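Local coordinates for protein imidazolonepropionase (Unidentified, PDB 2Q09) that hydrolyses a ring carbon-nitrogen bond of imidazolone-5-propanoate to give N-formimidoyl-L-glutamate, the third step of histidine degradation, at residues N11-A15 against L26-H30. Numbering follows the deposited sequence.
Sequences NVTPA and LLEPH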
# COMPACT_ATOMS: atom_id res chain seq x y z
N ASN A 11 1.58 -26.28 -16.50
CA ASN A 11 2.95 -25.88 -16.76
C ASN A 11 3.33 -24.46 -16.35
O ASN A 11 3.79 -23.68 -17.18
CB ASN A 11 3.28 -26.10 -18.24
CG ASN A 11 3.14 -27.55 -18.65
OD1 ASN A 11 3.71 -28.44 -18.03
ND2 ASN A 11 2.37 -27.80 -19.71
N VAL A 12 3.13 -24.14 -15.08
CA VAL A 12 3.52 -22.82 -14.58
C VAL A 12 4.78 -23.01 -13.74
O VAL A 12 4.90 -24.01 -13.03
CB VAL A 12 2.43 -22.18 -13.69
CG1 VAL A 12 1.22 -21.81 -14.53
CG2 VAL A 12 2.05 -23.12 -12.57
N THR A 13 5.72 -22.08 -13.84
CA THR A 13 6.94 -22.12 -13.05
C THR A 13 6.65 -21.15 -11.90
O THR A 13 6.84 -19.95 -12.02
CB THR A 13 8.15 -21.61 -13.85
OG1 THR A 13 8.30 -22.41 -15.03
CG2 THR A 13 9.42 -21.72 -13.01
N PRO A 14 6.19 -21.69 -10.76
CA PRO A 14 5.84 -20.92 -9.58
C PRO A 14 6.91 -20.32 -8.69
O PRO A 14 7.80 -21.01 -8.20
CB PRO A 14 4.97 -21.90 -8.80
CG PRO A 14 5.72 -23.18 -9.00
CD PRO A 14 6.05 -23.14 -10.50
N ALA A 15 6.82 -19.01 -8.50
CA ALA A 15 7.70 -18.29 -7.59
C ALA A 15 6.70 -18.12 -6.46
O ALA A 15 5.99 -17.11 -6.41
CB ALA A 15 8.09 -16.92 -8.17
N LEU A 26 10.96 -20.39 -5.59
CA LEU A 26 10.74 -20.90 -6.95
C LEU A 26 10.76 -22.43 -6.95
O LEU A 26 11.59 -23.04 -6.27
CB LEU A 26 11.82 -20.40 -7.90
CG LEU A 26 11.63 -19.07 -8.64
CD1 LEU A 26 12.94 -18.67 -9.30
CD2 LEU A 26 10.52 -19.21 -9.68
N LEU A 27 9.85 -23.03 -7.71
CA LEU A 27 9.76 -24.48 -7.81
C LEU A 27 9.78 -24.92 -9.27
O LEU A 27 9.71 -24.09 -10.18
CB LEU A 27 8.46 -24.97 -7.18
CG LEU A 27 8.08 -24.49 -5.77
CD1 LEU A 27 6.67 -24.97 -5.46
CD2 LEU A 27 9.07 -25.00 -4.73
N GLU A 28 9.87 -26.24 -9.47
CA GLU A 28 9.86 -26.81 -10.81
C GLU A 28 8.46 -26.55 -11.36
O GLU A 28 7.57 -26.16 -10.62
CB GLU A 28 10.11 -28.32 -10.73
CG GLU A 28 9.05 -29.07 -9.92
CD GLU A 28 9.35 -30.55 -9.77
OE1 GLU A 28 9.44 -31.24 -10.80
OE2 GLU A 28 9.49 -31.01 -8.62
N PRO A 29 8.25 -26.78 -12.67
CA PRO A 29 6.92 -26.55 -13.25
C PRO A 29 5.82 -27.28 -12.48
O PRO A 29 5.98 -28.44 -12.08
CB PRO A 29 7.09 -27.08 -14.67
CG PRO A 29 8.52 -26.76 -14.97
CD PRO A 29 9.22 -27.17 -13.70
N HIS A 30 4.71 -26.59 -12.26
CA HIS A 30 3.58 -27.15 -11.53
C HIS A 30 2.27 -26.92 -12.27
O HIS A 30 2.22 -26.29 -13.32
CB HIS A 30 3.44 -26.49 -10.16
CG HIS A 30 4.29 -27.11 -9.09
ND1 HIS A 30 5.66 -27.21 -9.19
CD2 HIS A 30 3.96 -27.64 -7.89
CE1 HIS A 30 6.14 -27.77 -8.09
NE2 HIS A 30 5.13 -28.04 -7.29
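Val12 and His30 form an antiparallel hydrogen-bonded pair: Val12 N donates to His30 O (2.9 Å) and His30 N returns a nearly straight bond to Val12 O (2.7 Å). Asn11 and Val12 together face His30, a G1 beta bulge at the corner where the chain leaves strand 7-10 for strand 12-14. The 11-15 and 26-30 segments run roughly antiparallel, 156° apart, in the small beta domain that accompanies the TIM barrel of this amidohydrolase, tying strand 12-14, beside strand 63-73, to the start of strand 30-35. Farther along, the register has shifted by one at a separate, single bridge between Ala15 and Leu26, where Leu27 N bonds to Pro14 O (2.9 Å). Pro14 has no N-H to donate; its carbonyl makes the bond, while its ring supplies an apolar surface. CG of the ring rests on Leu27 CB (3.7 Å), the two side chains crossing at about a right angle, and meets the imidazole of His30 obliquely. The CD2 methyl of Leu26 lies against CA and CB of Ala15 (3.7 Å to CB), whose small side chain lets the leucine come near the backbone. Thr13 OG1 is hydrogen-bonded to Gly61 O, outside the two segments, while CG2, anti to the backbone N, faces Leu27 O. With an alanine in place of His30, Glu28 O would probably be left without its imidazole donor and Pro14 CG without its neighbour. That donor, His30 ND1, reaches Glu28 O at 2.6 Å, with the oxygen close to the ring plane but the nitrogen well above the carbonyl plane.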